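Local coordinates for protein uricase (Arthrobacter globiformis, PDB 2YZC) that catalyses the oxidation of uric acid by oxygen to 5-hydroxyisourate, which is further processed to allantoin, at residues Phe166-Asp169 against Lys170-Leu174; Leu254-Leu257 against Gln258-Gly261. All coordinates share one frame; numbering follows the deposited sequence.

Contact 1: Phe166-Asp169 against Lys170-Leu174; sequences FPRD and KYTTL
D169 and T172 close a type I beta turn, T172 N donating to D169 O at 3.1 Å and 166°, and the chain on either side folds back so that R168 and T172 lie abreast. The D169 carboxylate folds over the turn. Its OD1 accepts the T172 hydroxyl, OG1 to OD1 2.6 Å, on the anti side, and weakly takes Y171 N at 2.9 Å, an Asx-turn bond. A water lying 2.6 Å from P167 O donates to that carbonyl and to T172 OG1. Nearer the loop's ends, the R168 guanidinium holds L174 O end-on with two nitrogens, NH1 and NH2 each at 2.8 Å, the oxygen staying close to the guanidinium plane. A bend at chi3 (66°) turns the arginine toward that carbonyl, and T172 CG2 lies over one guanidinium face. L174 O also faces the edge of the F166 ring, whose CZ packs on L174 CG at 3.9 Å. Other subunits complete the surroundings: T172 OG1 bonds T69 and Y171 O bonds N72, both of the second subunit, while the Y171 ring meets F260 of the third edge-to-face. The turn lies in the long loop joining strands 143-157 and 182-192, with L174 touching the bound allantoate and helix 67-78 of the second subunit supplying T69 and N72.

Contact 2: Leu254-Leu257 against Gln258-Gly261; sequences LVDL and QPFG
F260 N donates to L257 O at 2.8 Å, with an N-H...O angle of 148° and the donor well above the carbonyl plane, as a tight 3-10 turn imposes. The next link repeats the step, G261 N to Q258 O at 2.8 Å. P259 brings no N-H, so its nitrogen near L257 O gives no bond. At the start of the turn the D256 carboxylate bends over the chain: OD1 takes Q258 N at 3.2 Å from above its own plane, which makes an Asx turn, and also touches Q258 CB and CG. The second oxygen, OD2, rests on the proline ring, 3.4 Å from P259 CD. CG of D256 stands anti to its N (chi1 175°), and this brings both oxygens over the first residues of the turn. The apolar half is made by L257 and F260. L257 CD2 comes up to the edge of the phenyl ring, in its plane, 3.9 Å from F260 CD1, while P259 CB sits over one ring face, off toward the rim. F260 also packs on N72 of the fourth subunit and K170 of the third, so an alanine here would probably leave L257 CD2 without its aromatic neighbour and open a gap where three subunits meet. G261 leaves the turn with positive phi. The whole is a short 3-10 turn begun by an Asx turn, set in the connection between antiparallel strands 240-254 and 268-271.

In the fold
Both contacts are local folds of loops far from the centre of the chain, about 24 Å apart between centres, without touching. Contact 1 belongs to the connection of strands 143-157 and 182-192, contact 2 to that of 240-254 and 268-271. Each has an aspartate whose side chain accepts the N-H two residues on, weakly in contact 1, but contact 1 adds an arginine grip and a bridging water, and reaches the ligand pocket through L174, whereas contact 2 is a 3-10 turn with a leucine-phenylalanine pair, away from that pocket. Contact 1 is mostly surface; contact 2 is partly buried. F260 of the third subunit packs on contact 1, as F260 of contact 2 packs on K170 of the third.

Contact 1: Phe166-Asp169 against Lys170-Leu174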
ATOM      1  N   PHE A 166      33.246 -13.957  -4.696  1.00 20.41           N
ATOM      2  CA  PHE A 166      32.252 -14.889  -4.181  1.00 20.64           C
ATOM      3  C   PHE A 166      32.401 -16.233  -4.885  1.00 21.41           C
ATOM      4  O   PHE A 166      32.871 -16.296  -6.018  1.00 21.28           O
ATOM      5  CB  PHE A 166      30.828 -14.344  -4.379  1.00 20.34           C
ATOM      6  CG  PHE A 166      30.559 -13.802  -5.760  1.00 20.88           C
ATOM      7  CD1 PHE A 166      30.813 -12.465  -6.062  1.00 21.72           C
ATOM      8  CD2 PHE A 166      30.039 -14.624  -6.756  1.00 21.39           C
ATOM      9  CE1 PHE A 166      30.550 -11.953  -7.335  1.00 20.75           C
ATOM     10  CE2 PHE A 166      29.774 -14.123  -8.033  1.00 21.63           C
ATOM     11  CZ  PHE A 166      30.030 -12.783  -8.319  1.00 22.47           C
ATOM     12  N   PRO A 167      32.015 -17.333  -4.219  1.00 24.30           N
ATOM     13  CA  PRO A 167      32.143 -18.646  -4.860  1.00 25.57           C
ATOM     14  C   PRO A 167      31.218 -18.779  -6.066  1.00 26.21           C
ATOM     15  O   PRO A 167      30.102 -18.263  -6.060  1.00 26.01           O
ATOM     16  CB  PRO A 167      31.787 -19.611  -3.732  1.00 26.16           C
ATOM     17  CG  PRO A 167      30.798 -18.827  -2.931  1.00 25.64           C
ATOM     18  CD  PRO A 167      31.443 -17.464  -2.869  1.00 23.61           C
ATOM     19  N   ARG A 168      31.685 -19.461  -7.105  1.00 25.19           N
ATOM     20  CA  ARG A 168      30.870 -19.642  -8.297  1.00 26.44           C
ATOM     21  C   ARG A 168      30.417 -21.096  -8.391  1.00 26.04           C
ATOM     22  O   ARG A 168      31.110 -21.930  -8.972  1.00 25.60           O
ATOM     23  CB  ARG A 168      31.666 -19.257  -9.549  1.00 28.44           C
ATOM     24  CG  ARG A 168      32.354 -17.897  -9.458  1.00 32.88           C
ATOM     25  CD  ARG A 168      32.896 -17.462 -10.819  1.00 34.25           C
ATOM     26  NE  ARG A 168      31.803 -17.213 -11.754  1.00 34.77           N
ATOM     27  CZ  ARG A 168      31.043 -16.121 -11.744  1.00 33.90           C
ATOM     28  NH1 ARG A 168      31.265 -15.163 -10.854  1.00 33.09           N
ATOM     29  NH2 ARG A 168      30.035 -16.007 -12.597  1.00 32.81           N
ATOM     30  N   ASP A 169      29.251 -21.398  -7.820  1.00 23.97           N
ATOM     31  CA  ASP A 169      28.737 -22.762  -7.845  1.00 23.51           C
ATOM     32  C   ASP A 169      28.051 -23.064  -9.176  1.00 22.25           C
ATOM     33  O   ASP A 169      28.034 -22.228 -10.082  1.00 20.52           O
ATOM     34  CB  ASP A 169      27.794 -22.997  -6.655  1.00 26.70           C
ATOM     35  CG  ASP A 169      26.359 -22.619  -6.952  1.00 29.61           C
ATOM     36  OD1 ASP A 169      26.138 -21.660  -7.723  1.00 28.19           O
ATOM     37  OD2 ASP A 169      25.451 -23.283  -6.401  1.00 30.03           O
ATOM     38  N   LYS A 170      27.490 -24.259  -9.306  1.00 22.17           N
ATOM     39  CA  LYS A 170      26.864 -24.647 -10.561  1.00 21.27           C
ATOM     40  C   LYS A 170      25.671 -23.801 -11.007  1.00 20.57           C
ATOM     41  O   LYS A 170      25.253 -23.886 -12.166  1.00 19.34           O
ATOM     42  CB  LYS A 170      26.470 -26.129 -10.523  1.00 21.95           C
ATOM     43  CG  LYS A 170      25.357 -26.476  -9.549  1.00 26.39           C
ATOM     44  CD  LYS A 170      25.078 -27.975  -9.586  1.00 30.04           C
ATOM     45  CE  LYS A 170      24.036 -28.375  -8.556  1.00 32.05           C
ATOM     46  NZ  LYS A 170      23.837 -29.851  -8.526  1.00 36.59           N
ATOM     47  N   TYR A 171      25.133 -22.975 -10.112  1.00 19.83           N
ATOM     48  CA  TYR A 171      23.994 -22.125 -10.460  1.00 19.41           C
ATOM     49  C   TYR A 171      24.362 -20.641 -10.445  1.00 21.61           C
ATOM     50  O   TYR A 171      23.485 -19.782 -10.532  1.00 20.35           O
ATOM     51  CB  TYR A 171      22.831 -22.350  -9.481  1.00 19.54           C
ATOM     52  CG  TYR A 171      22.237 -23.738  -9.530  1.00 20.58           C
ATOM     53  CD1 TYR A 171      21.712 -24.252 -10.715  1.00 20.53           C
ATOM     54  CD2 TYR A 171      22.219 -24.549  -8.397  1.00 23.82           C
ATOM     55  CE1 TYR A 171      21.186 -25.545 -10.769  1.00 24.02           C
ATOM     56  CE2 TYR A 171      21.696 -25.840  -8.441  1.00 24.81           C
ATOM     57  CZ  TYR A 171      21.185 -26.329  -9.628  1.00 23.50           C
ATOM     58  OH  TYR A 171      20.681 -27.610  -9.672  1.00 29.71           O
ATOM     59  N   THR A 172      25.652 -20.338 -10.338  1.00 21.81           N
ATOM     60  CA  THR A 172      26.095 -18.947 -10.287  1.00 22.24           C
ATOM     61  C   THR A 172      26.352 -18.330 -11.661  1.00 23.31           C
ATOM     62  O   THR A 172      27.161 -18.834 -12.444  1.00 22.65           O
ATOM     63  CB  THR A 172      27.363 -18.819  -9.418  1.00 20.36           C
ATOM     64  OG1 THR A 172      27.065 -19.262  -8.091  1.00 23.78           O
ATOM     65  CG2 THR A 172      27.845 -17.376  -9.362  1.00 21.20           C
ATOM     66  N   THR A 173      25.648 -17.239 -11.950  1.00 22.90           N
ATOM     67  CA  THR A 173      25.800 -16.544 -13.223  1.00 23.01           C
ATOM     68  C   THR A 173      26.243 -15.096 -13.015  1.00 22.66           C
ATOM     69  O   THR A 173      26.685 -14.438 -13.954  1.00 21.73           O
ATOM     70  CB  THR A 173      24.478 -16.553 -14.033  1.00 24.23           C
ATOM     71  OG1 THR A 173      23.430 -15.953 -13.260  1.00 23.26           O
ATOM     72  CG2 THR A 173      24.083 -17.980 -14.388  1.00 24.97           C
ATOM     73  N   LEU A 174      26.132 -14.611 -11.780  1.00 21.83           N
ATOM     74  CA  LEU A 174      26.517 -13.240 -11.451  1.00 21.33           C
ATOM     75  C   LEU A 174      27.995 -12.995 -11.723  1.00 21.43           C
ATOM     76  O   LEU A 174      28.851 -13.788 -11.328  1.00 20.05           O
ATOM     77  CB  LEU A 174      26.211 -12.935  -9.978  1.00 21.37           C
ATOM     78  CG  LEU A 174      26.581 -11.525  -9.483  1.00 22.15           C
ATOM     79  CD1 LEU A 174      25.695 -10.486 -10.162  1.00 21.72           C
ATOM     80  CD2 LEU A 174      26.413 -11.442  -7.975  1.00 21.06           C
TER
HETATM   81  O   HOH W   1      27.667 -17.504  -5.397  1.00 29.18           O

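Contact 2: Leu254-Leu257 against Gln258-Gly261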
ATOM      1  N   LEU A 254      22.562  -2.170 -14.370  1.00 21.35           N
ATOM      2  CA  LEU A 254      23.158  -1.348 -15.415  1.00 20.49           C
ATOM      3  C   LEU A 254      22.570  -1.896 -16.709  1.00 20.77           C
ATOM      4  O   LEU A 254      22.809  -3.046 -17.066  1.00 21.39           O
ATOM      5  CB  LEU A 254      24.680  -1.518 -15.409  1.00 22.38           C
ATOM      6  CG  LEU A 254      25.522  -0.662 -16.359  1.00 23.30           C
ATOM      7  CD1 LEU A 254      25.410   0.805 -15.978  1.00 19.86           C
ATOM      8  CD2 LEU A 254      26.978  -1.119 -16.286  1.00 26.04           C
ATOM      9  N   VAL A 255      21.793  -1.076 -17.407  1.00 19.04           N
ATOM     10  CA  VAL A 255      21.149  -1.513 -18.635  1.00 18.70           C
ATOM     11  C   VAL A 255      22.136  -1.783 -19.768  1.00 20.12           C
ATOM     12  O   VAL A 255      23.076  -1.021 -19.983  1.00 19.32           O
ATOM     13  CB  VAL A 255      20.097  -0.470 -19.102  1.00 19.84           C
ATOM     14  CG1 VAL A 255      19.403  -0.950 -20.372  1.00 21.43           C
ATOM     15  CG2 VAL A 255      19.064  -0.255 -17.988  1.00 19.37           C
ATOM     16  N   ASP A 256      21.918  -2.884 -20.477  1.00 19.35           N
ATOM     17  CA  ASP A 256      22.773  -3.247 -21.598  1.00 20.90           C
ATOM     18  C   ASP A 256      22.244  -2.554 -22.841  1.00 20.16           C
ATOM     19  O   ASP A 256      21.190  -2.916 -23.367  1.00 20.52           O
ATOM     20  CB  ASP A 256      22.785  -4.760 -21.808  1.00 23.35           C
ATOM     21  CG  ASP A 256      23.569  -5.165 -23.048  1.00 25.47           C
ATOM     22  OD1 ASP A 256      24.521  -4.442 -23.411  1.00 24.26           O
ATOM     23  OD2 ASP A 256      23.239  -6.206 -23.649  1.00 28.38           O
ATOM     24  N   LEU A 257      22.976  -1.539 -23.290  1.00 20.60           N
ATOM     25  CA  LEU A 257      22.595  -0.764 -24.461  1.00 21.06           C
ATOM     26  C   LEU A 257      23.400  -1.153 -25.699  1.00 22.13           C
ATOM     27  O   LEU A 257      23.197  -0.591 -26.770  1.00 21.49           O
ATOM     28  CB  LEU A 257      22.793   0.730 -24.179  1.00 20.33           C
ATOM     29  CG  LEU A 257      22.076   1.259 -22.931  1.00 19.60           C
ATOM     30  CD1 LEU A 257      22.432   2.727 -22.704  1.00 20.71           C
ATOM     31  CD2 LEU A 257      20.584   1.085 -23.101  1.00 18.43           C
ATOM     32  N   GLN A 258      24.310  -2.112 -25.556  1.00 21.39           N
ATOM     33  CA  GLN A 258      25.127  -2.530 -26.692  1.00 22.98           C
ATOM     34  C   GLN A 258      24.290  -2.977 -27.889  1.00 23.32           C
ATOM     35  O   GLN A 258      24.665  -2.738 -29.037  1.00 23.88           O
ATOM     36  CB  GLN A 258      26.103  -3.625 -26.265  1.00 23.97           C
ATOM     37  CG  GLN A 258      27.098  -3.123 -25.238  1.00 26.04           C
ATOM     38  CD  GLN A 258      28.168  -4.139 -24.893  1.00 30.82           C
ATOM     39  OE1 GLN A 258      29.102  -3.835 -24.155  1.00 35.33           O
ATOM     40  NE2 GLN A 258      28.040  -5.348 -25.425  1.00 31.51           N
ATOM     41  N   PRO A 259      23.142  -3.630 -27.640  1.00 23.36           N
ATOM     42  CA  PRO A 259      22.321  -4.056 -28.777  1.00 23.82           C
ATOM     43  C   PRO A 259      21.808  -2.856 -29.575  1.00 24.57           C
ATOM     44  O   PRO A 259      21.346  -3.003 -30.704  1.00 26.07           O
ATOM     45  CB  PRO A 259      21.191  -4.834 -28.110  1.00 22.36           C
ATOM     46  CG  PRO A 259      21.867  -5.428 -26.914  1.00 23.44           C
ATOM     47  CD  PRO A 259      22.666  -4.255 -26.393  1.00 22.62           C
ATOM     48  N   PHE A 260      21.902  -1.667 -28.986  1.00 25.27           N
ATOM     49  CA  PHE A 260      21.450  -0.446 -29.649  1.00 26.86           C
ATOM     50  C   PHE A 260      22.643   0.377 -30.135  1.00 26.04           C
ATOM     51  O   PHE A 260      22.489   1.531 -30.541  1.00 26.79           O
ATOM     52  CB  PHE A 260      20.597   0.381 -28.684  1.00 26.77           C
ATOM     53  CG  PHE A 260      19.561  -0.427 -27.960  1.00 27.27           C
ATOM     54  CD1 PHE A 260      19.391  -0.289 -26.587  1.00 28.70           C
ATOM     55  CD2 PHE A 260      18.772  -1.347 -28.644  1.00 28.29           C
ATOM     56  CE1 PHE A 260      18.453  -1.061 -25.903  1.00 30.35           C
ATOM     57  CE2 PHE A 260      17.831  -2.123 -27.971  1.00 28.41           C
ATOM     58  CZ  PHE A 260      17.672  -1.980 -26.598  1.00 29.25           C
ATOM     59  N   GLY A 261      23.831  -0.225 -30.076  1.00 25.91           N
ATOM     60  CA  GLY A 261      25.043   0.441 -30.522  1.00 23.05           C
ATOM     61  C   GLY A 261      25.599   1.503 -29.594  1.00 23.97           C
ATOM     62  O   GLY A 261      26.254   2.437 -30.051  1.00 23.42           O
TER